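Local coordinates for protein Non-sulfated chondroitin lyase E66 (PDB 3VSN) that acts as a chondroitin lyase of the viral envelope, active on non-sulfated chondroitin, and is essential for oral infection of the insect host, at residues A[108-111]-A[112-116]; A[168-171]-A[172-176]; A[291-295]-A[296-300]; A[478-481]-A[482-485]. All blocks are in the same frame, centred on the assembly; numbering follows the deposited sequence.

How the interactions relate
Four local contacts sample the two halves of this lyase, the alpha/alpha toroid and the beta-rich part. Interactions 1 and 2 lie on helices 103-119 and 161-175, with centres 16 Å apart and nearest atoms about 5 Å apart; helix 138-154 joins them, since Phe148 meets Leu113 of the first and Trp171 of the second. Interaction 3, about 38 Å from both between centres, contains Arg300, the transition-state stabiliser, and Met298, whose side chain is about 11 Å from that of the proton donor Tyr254. Interaction 4 ends strand 472-480, its centre 20 Å from that of interaction 3. Interactions 1, 2 and 4 are remote from the catalytic residues.

Interaction 1: residues A[108-111]-A[112-116]; sequences NLIN and GLRII
Ile110 and Arg114, one helical turn apart, make the main side-chain contact of this piece of helix 103-119. CG1 of Ile110 lies 4.0 Å from Arg114 NE, and CG2 sits 4.1 Å above the guanidinium plane, offset toward its rim. The aliphatic branches thus approach a face of the group. Arg114 reaches this position because its chain is extended from CG to NE and runs back along the helix. At their outer ends, Ile110 CD1 and Leu113 CD2 come to 4.4 Å, a loose apolar contact.

A second side-chain pair is Asn111 and Ile115, in which ND2 of the amide stands 3.7 Å from CD1. Ile115 has CG1 beside its backbone N (chi1 -67°), which turns that carbon to 3.2 Å from Asn111 O.

The backbone bonds are those of a regular alpha helix: Gly112, Leu113, Arg114 and Ile115 donate to Asn108, Leu109, Ile110 and Asn111 in turn. The Arg114 N to Ile110 O bond is 2.9 Å long, with an N-H...O angle of 165°.

Both polar ends find their main partners off this helix, Arg114 NH2 in a salt bridge with Glu163 and Asn111 ND2 on Asp62. The guanidinium can rest a face on Ile110 while an N-H group serves Glu163.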
# COMPACT_ATOMS: atom_id res chain seq x y z
N ASN A 108 15.23 27.34 23.08
CA ASN A 108 15.20 25.92 23.45
C ASN A 108 15.78 25.02 22.36
O ASN A 108 16.47 24.05 22.66
CB ASN A 108 13.79 25.49 23.85
CG ASN A 108 13.46 25.81 25.30
OD1 ASN A 108 14.33 25.75 26.17
ND2 ASN A 108 12.21 26.17 25.56
N LEU A 109 15.51 25.37 21.10
CA LEU A 109 16.04 24.62 19.97
C LEU A 109 17.57 24.72 19.86
O LEU A 109 18.25 23.70 19.77
CB LEU A 109 15.36 25.05 18.66
CG LEU A 109 13.89 24.64 18.48
CD1 LEU A 109 13.30 25.25 17.22
CD2 LEU A 109 13.71 23.12 18.48
N ILE A 110 18.11 25.94 19.88
CA ILE A 110 19.56 26.11 19.82
C ILE A 110 20.26 25.51 21.05
O ILE A 110 21.32 24.89 20.93
CB ILE A 110 19.99 27.58 19.54
CG1 ILE A 110 21.48 27.66 19.17
CG2 ILE A 110 19.69 28.50 20.72
CD1 ILE A 110 21.84 27.00 17.85
N ASN A 111 19.63 25.66 22.22
CA ASN A 111 20.13 25.05 23.46
C ASN A 111 20.16 23.52 23.36
O ASN A 111 21.13 22.89 23.79
CB ASN A 111 19.28 25.49 24.66
CG ASN A 111 19.82 24.98 25.98
OD1 ASN A 111 21.01 25.11 26.28
ND2 ASN A 111 18.94 24.40 26.80
N GLY A 112 19.11 22.95 22.78
CA GLY A 112 19.04 21.51 22.53
C GLY A 112 20.17 21.02 21.64
O GLY A 112 20.76 19.96 21.89
N LEU A 113 20.48 21.79 20.60
CA LEU A 113 21.57 21.46 19.68
C LEU A 113 22.93 21.54 20.37
O LEU A 113 23.77 20.66 20.19
CB LEU A 113 21.53 22.36 18.43
CG LEU A 113 22.43 21.98 17.25
CD1 LEU A 113 22.10 20.59 16.73
CD2 LEU A 113 22.30 23.01 16.13
N ARG A 114 23.13 22.60 21.17
CA ARG A 114 24.33 22.76 21.98
C ARG A 114 24.55 21.57 22.91
O ARG A 114 25.67 21.07 23.04
CB ARG A 114 24.26 24.04 22.82
CG ARG A 114 24.42 25.33 22.04
CD ARG A 114 24.14 26.52 22.94
NE ARG A 114 24.09 27.77 22.19
CZ ARG A 114 23.45 28.86 22.59
NH1 ARG A 114 22.79 28.87 23.75
NH2 ARG A 114 23.46 29.95 21.84
N ILE A 115 23.47 21.12 23.56
CA ILE A 115 23.54 19.98 24.49
C ILE A 115 24.01 18.71 23.76
O ILE A 115 24.89 18.00 24.25
CB ILE A 115 22.20 19.75 25.24
CG1 ILE A 115 21.92 20.91 26.19
CG2 ILE A 115 22.24 18.45 26.02
CD1 ILE A 115 20.48 21.00 26.67
N ILE A 116 23.43 18.44 22.59
CA ILE A 116 23.83 17.29 21.77
C ILE A 116 25.30 17.37 21.35
O ILE A 116 26.03 16.38 21.46
CB ILE A 116 22.92 17.11 20.53
CG1 ILE A 116 21.49 16.75 20.97
CG2 ILE A 116 23.46 16.04 19.60
CD1 ILE A 116 20.46 16.85 19.86

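Interaction 2: residues A[168-171]-A[172-176]; sequences TRYW and LGLYL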
# COMPACT_ATOMS: atom_id res chain seq x y z
N THR A 168 26.63 22.82 12.54
CA THR A 168 26.30 21.89 11.45
C THR A 168 27.52 21.60 10.57
O THR A 168 27.85 20.43 10.34
CB THR A 168 25.11 22.42 10.61
OG1 THR A 168 23.95 22.49 11.44
CG2 THR A 168 24.81 21.49 9.42
N ARG A 169 28.20 22.64 10.10
CA ARG A 169 29.41 22.49 9.28
C ARG A 169 30.46 21.63 9.99
O ARG A 169 31.03 20.72 9.38
CB ARG A 169 30.00 23.85 8.91
CG ARG A 169 29.26 24.58 7.80
CD ARG A 169 30.01 25.82 7.34
NE ARG A 169 29.96 26.88 8.34
CZ ARG A 169 29.10 27.90 8.33
NH1 ARG A 169 29.14 28.80 9.30
NH2 ARG A 169 28.20 28.03 7.35
N TYR A 170 30.70 21.90 11.27
CA TYR A 170 31.71 21.14 11.99
C TYR A 170 31.29 19.70 12.30
O TYR A 170 32.02 18.77 11.97
CB TYR A 170 32.15 21.84 13.28
CG TYR A 170 33.29 21.09 13.94
CD1 TYR A 170 33.04 20.17 14.96
CD2 TYR A 170 34.60 21.28 13.52
CE1 TYR A 170 34.08 19.46 15.55
CE2 TYR A 170 35.64 20.58 14.10
CZ TYR A 170 35.38 19.68 15.11
OH TYR A 170 36.42 18.99 15.68
N TRP A 171 30.15 19.53 12.96
CA TRP A 171 29.76 18.22 13.46
C TRP A 171 29.33 17.25 12.39
O TRP A 171 29.59 16.04 12.51
CB TRP A 171 28.75 18.33 14.59
CG TRP A 171 29.40 18.86 15.84
CD1 TRP A 171 29.32 20.14 16.37
CD2 TRP A 171 30.31 18.13 16.74
NE1 TRP A 171 30.08 20.25 17.51
CE2 TRP A 171 30.70 19.08 17.79
CE3 TRP A 171 30.81 16.83 16.78
CZ2 TRP A 171 31.56 18.72 18.82
CZ3 TRP A 171 31.68 16.48 17.83
CH2 TRP A 171 32.04 17.41 18.82
N LEU A 172 28.70 17.75 11.34
CA LEU A 172 28.36 16.89 10.21
C LEU A 172 29.60 16.61 9.37
O LEU A 172 29.71 15.55 8.77
CB LEU A 172 27.21 17.47 9.36
CG LEU A 172 25.85 17.62 10.06
CD1 LEU A 172 24.75 17.80 9.03
CD2 LEU A 172 25.53 16.43 10.96
N GLY A 173 30.55 17.55 9.37
CA GLY A 173 31.86 17.32 8.76
C GLY A 173 32.53 16.09 9.35
O GLY A 173 33.19 15.33 8.64
N LEU A 174 32.33 15.88 10.65
CA LEU A 174 32.86 14.71 11.34
C LEU A 174 31.98 13.47 11.17
O LEU A 174 32.48 12.40 10.82
CB LEU A 174 33.07 15.00 12.83
CG LEU A 174 34.20 15.94 13.26
CD1 LEU A 174 34.19 16.06 14.77
CD2 LEU A 174 35.56 15.47 12.78
N TYR A 175 30.68 13.61 11.42
CA TYR A 175 29.77 12.46 11.50
C TYR A 175 29.14 12.03 10.17
O TYR A 175 28.68 10.90 10.03
CB TYR A 175 28.70 12.69 12.57
CG TYR A 175 29.21 12.40 13.95
CD1 TYR A 175 29.97 13.35 14.64
CD2 TYR A 175 28.98 11.17 14.56
CE1 TYR A 175 30.46 13.08 15.91
CE2 TYR A 175 29.47 10.89 15.83
CZ TYR A 175 30.21 11.85 16.49
OH TYR A 175 30.70 11.58 17.75
N LEU A 176 29.15 12.95 9.20
CA LEU A 176 28.64 12.67 7.86
C LEU A 176 29.62 13.26 6.84
O LEU A 176 29.27 14.20 6.11
CB LEU A 176 27.23 13.25 7.72
CG LEU A 176 26.30 12.83 6.58
CD1 LEU A 176 26.08 11.33 6.56
CD2 LEU A 176 24.96 13.56 6.71
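Trp171 and Tyr175 run side by side and point the same way, with the tyrosine atom CE1 at the edge of the indole, 3.9 Å from CE3. This is an edge approach near the indole plane. Further in along the same edge, Trp171 O lies in the plane of the tyrosine ring, 3.5 Å from Tyr175 CD1.

Leu174 slants across two aromatic side chains, its CD1 touching both: it is 3.5 Å from Tyr170 CE1 and 4.0 Å from Trp171 CZ3. The two rings start from different torsions: Tyr170 has CG anti to its backbone N (chi1 -175°), whereas Trp171 has CG beside it (chi1 -72°). In consequence Tyr170 CD1 comes over one indole face, 3.7 Å above its plane. Thr168 and Leu172 form a parallel pair on the buried side, with CG2 and CD1 3.7 Å apart.

Tyr170 and Tyr175 send their hydroxyls to Asp122 and to Pro121 O, while Trp171 and Leu172 rest on Phe148 of helix 138-154. Trp171 O takes a 2.9 Å bond from Tyr175 N and a weak one from Leu174 N. Leu176 then leaves helical geometry, which makes this the C-terminal turn of helix 161-175, packed among the helices of the alpha/alpha toroid.

Interaction 3: residues A[291-295]-A[296-300]; sequences GVVVP and GVMSR
Pro295 O is held by two donors, the backbone N of Met298 at 3.0 Å and a water at 2.7 Å. The same water also donates to Ser299 O, 2.8 Å away, and so ties the turn to the residue that follows it. The hydrogen bond from Met298 N has an N-H...O angle of 161°, yet its donor stands 56° out of the carbonyl plane. A second three-residue step, from Val297 N to Val294 O, is weak at 3.4 Å. Together the two bonds give a short 3-10 turn around Pro295 and Gly296.

Three valines and a methionine pack together about that turn. Val293 CG1 meets both Val297 CG2 and Met298 SD, each at 3.7 Å, and its side chain crosses those two at about a right angle. Val297 CG2 also touches Val294 CG1 (3.8 Å), again crosswise. Met298 is folded at both chi2 and chi3 (-83°), and this double bend brings its sulfur back over Val293.

Beyond the turn, Arg300, the transition-state stabiliser, pairs with Glu350 and Asp352, and its side chain also touches Trp362. The turn lies in the long loop between helix 276-284 and strand 318-322, where Val294 and Val297 pack on Val340 of strand 335-340, Pro295 leans on Leu361 of helix 359-364, and Val297 shares a backbone hydrogen bond with Tyr252.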
# COMPACT_ATOMS: atom_id res chain seq x y z
N GLY A 291 -5.24 7.37 3.58
CA GLY A 291 -4.15 6.53 4.07
C GLY A 291 -4.46 5.04 4.06
O GLY A 291 -3.63 4.22 4.48
N VAL A 292 -5.65 4.68 3.58
CA VAL A 292 -6.05 3.28 3.44
C VAL A 292 -5.33 2.66 2.24
O VAL A 292 -5.29 3.24 1.14
CB VAL A 292 -7.59 3.13 3.33
CG1 VAL A 292 -7.99 1.66 3.27
CG2 VAL A 292 -8.27 3.80 4.51
N VAL A 293 -4.74 1.48 2.47
CA VAL A 293 -3.97 0.76 1.47
C VAL A 293 -4.27 -0.73 1.58
O VAL A 293 -4.30 -1.28 2.68
CB VAL A 293 -2.44 0.96 1.66
CG1 VAL A 293 -1.67 0.34 0.50
CG2 VAL A 293 -2.08 2.43 1.79
N VAL A 294 -4.48 -1.38 0.44
CA VAL A 294 -4.73 -2.83 0.39
C VAL A 294 -3.62 -3.58 1.15
O VAL A 294 -2.44 -3.33 0.93
CB VAL A 294 -4.91 -3.33 -1.07
CG1 VAL A 294 -3.60 -3.32 -1.85
CG2 VAL A 294 -5.55 -4.72 -1.10
N PRO A 295 -4.01 -4.48 2.07
CA PRO A 295 -3.01 -5.12 2.94
C PRO A 295 -1.94 -5.93 2.22
O PRO A 295 -0.81 -5.99 2.70
CB PRO A 295 -3.85 -6.04 3.84
CG PRO A 295 -5.21 -5.41 3.86
CD PRO A 295 -5.39 -4.80 2.49
N GLY A 296 -2.28 -6.52 1.08
CA GLY A 296 -1.34 -7.37 0.32
C GLY A 296 -0.04 -6.71 -0.13
O GLY A 296 0.92 -7.41 -0.45
N VAL A 297 -0.00 -5.38 -0.17
CA VAL A 297 1.22 -4.66 -0.57
C VAL A 297 1.93 -4.01 0.63
O VAL A 297 2.93 -3.30 0.46
CB VAL A 297 0.96 -3.61 -1.68
CG1 VAL A 297 0.33 -4.26 -2.91
CG2 VAL A 297 0.08 -2.47 -1.17
N MET A 298 1.42 -4.25 1.83
CA MET A 298 1.93 -3.60 3.04
C MET A 298 2.72 -4.57 3.93
O MET A 298 3.08 -5.66 3.50
CB MET A 298 0.78 -2.92 3.79
CG MET A 298 0.13 -1.78 3.02
SD MET A 298 1.22 -0.36 2.76
CE MET A 298 1.01 0.51 4.31
N SER A 299 2.99 -4.16 5.17
CA SER A 299 3.92 -4.91 6.03
C SER A 299 3.37 -6.25 6.52
O SER A 299 2.16 -6.50 6.50
CB SER A 299 4.41 -4.04 7.20
OG SER A 299 3.34 -3.39 7.84
N ARG A 300 4.28 -7.12 6.97
CA ARG A 300 3.95 -8.50 7.32
C ARG A 300 3.02 -8.67 8.53
O ARG A 300 2.43 -9.74 8.70
CB ARG A 300 5.23 -9.31 7.54
CG ARG A 300 6.03 -9.58 6.27
CD ARG A 300 7.31 -10.32 6.59
NE ARG A 300 8.15 -9.55 7.51
CZ ARG A 300 9.07 -8.67 7.13
NH1 ARG A 300 9.30 -8.44 5.85
NH2 ARG A 300 9.78 -8.02 8.05
O HOH W 1 -0.34 -6.08 5.40

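Interaction 4: residues A[478-481]-A[482-485]; sequences SRDT and SVNT
Asp480 and Ser482 are joined by two direct hydrogen bonds that converge on one carboxylate oxygen. Ser482 OG donates to Asp480 OD1 at 2.7 Å, reaching it from above the carboxylate plane (35° out of it). Ser482 N donates to the same Asp480 OD1 over 2.9 Å and meets it nearly along the C-O axis. With CG anti to the backbone N (chi1 179°), the carboxylate is carried forward over the following residues, and the two donors would be expected to limit its rotation.

One backbone bond closes the turn: Val483 N to Asp480 O, 3.1 Å, with an N-H...O angle of 157°.

Water-mediated bonds tie in Arg479. Its NH1 gives a hydrogen bond to a water 2.8 Å away, which in turn donates to Asp480 O and, at 2.6 Å, to Val483 O. A second water accepts from the same NH1 and donates to Thr481 O, with a weak further bond to Val483 O. Both waters sit at the guanidinium edge, in its plane, while Thr481 CG2 lies 3.7 Å above one face. NE of Arg479 forms a salt bridge with Glu534 of the adjacent strand 533-540.

Van der Waals contact is slight: Val483 CG2 lies 4.0 Å from Asp480 CG, the two side chains crossing at about a right angle.

The arrangement is a type I beta turn, Asp480 to Val483, with an Asx turn nested at its first position; it takes the chain out of strand 472-480 at the protein surface.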
# COMPACT_ATOMS: atom_id res chain seq x y z
N SER A 478 -17.19 -8.62 8.15
CA SER A 478 -16.50 -8.88 9.42
C SER A 478 -16.44 -7.60 10.24
O SER A 478 -16.38 -6.50 9.69
CB SER A 478 -15.09 -9.41 9.16
OG SER A 478 -14.36 -8.50 8.36
N ARG A 479 -16.47 -7.75 11.57
CA ARG A 479 -16.28 -6.60 12.45
C ARG A 479 -15.48 -6.95 13.70
O ARG A 479 -15.63 -8.03 14.27
CB ARG A 479 -17.62 -5.95 12.82
CG ARG A 479 -18.40 -6.61 13.95
CD ARG A 479 -19.65 -5.83 14.31
NE ARG A 479 -20.45 -6.54 15.32
CZ ARG A 479 -20.40 -6.29 16.63
NH1 ARG A 479 -19.61 -5.34 17.10
NH2 ARG A 479 -21.16 -6.99 17.46
N ASP A 480 -14.61 -6.01 14.07
CA ASP A 480 -13.89 -6.03 15.34
C ASP A 480 -14.90 -5.56 16.39
O ASP A 480 -15.32 -4.40 16.38
CB ASP A 480 -12.70 -5.06 15.23
CG ASP A 480 -11.87 -4.98 16.51
OD1 ASP A 480 -12.41 -5.18 17.62
OD2 ASP A 480 -10.67 -4.67 16.39
N THR A 481 -15.30 -6.47 17.28
CA THR A 481 -16.37 -6.20 18.25
C THR A 481 -15.96 -5.21 19.35
O THR A 481 -16.82 -4.77 20.12
CB THR A 481 -16.90 -7.49 18.92
OG1 THR A 481 -15.83 -8.14 19.61
CG2 THR A 481 -17.49 -8.45 17.89
N SER A 482 -14.68 -4.88 19.44
CA SER A 482 -14.21 -3.90 20.42
C SER A 482 -14.51 -2.47 19.96
O SER A 482 -14.49 -1.53 20.76
CB SER A 482 -12.72 -4.08 20.74
OG SER A 482 -11.90 -3.56 19.70
N VAL A 483 -14.77 -2.32 18.66
CA VAL A 483 -15.10 -1.01 18.09
C VAL A 483 -16.59 -0.74 18.29
O VAL A 483 -17.43 -1.54 17.90
CB VAL A 483 -14.74 -0.94 16.59
CG1 VAL A 483 -15.06 0.44 16.01
CG2 VAL A 483 -13.26 -1.27 16.38
N ASN A 484 -16.91 0.38 18.93
CA ASN A 484 -18.31 0.75 19.12
C ASN A 484 -18.76 1.74 18.06
O ASN A 484 -18.24 2.85 17.96
CB ASN A 484 -18.56 1.25 20.54
CG ASN A 484 -18.44 0.15 21.58
OD1 ASN A 484 -17.47 0.09 22.34
ND2 ASN A 484 -19.42 -0.75 21.62
N THR A 485 -19.71 1.30 17.23
CA THR A 485 -20.31 2.14 16.21
C THR A 485 -21.81 2.18 16.50
O THR A 485 -22.27 1.57 17.47
CB THR A 485 -20.07 1.58 14.78
OG1 THR A 485 -20.80 0.36 14.61
CG2 THR A 485 -18.58 1.33 14.53
O HOH W 2 -17.96 -3.38 16.09
O HOH W 3 -19.40 -3.82 19.55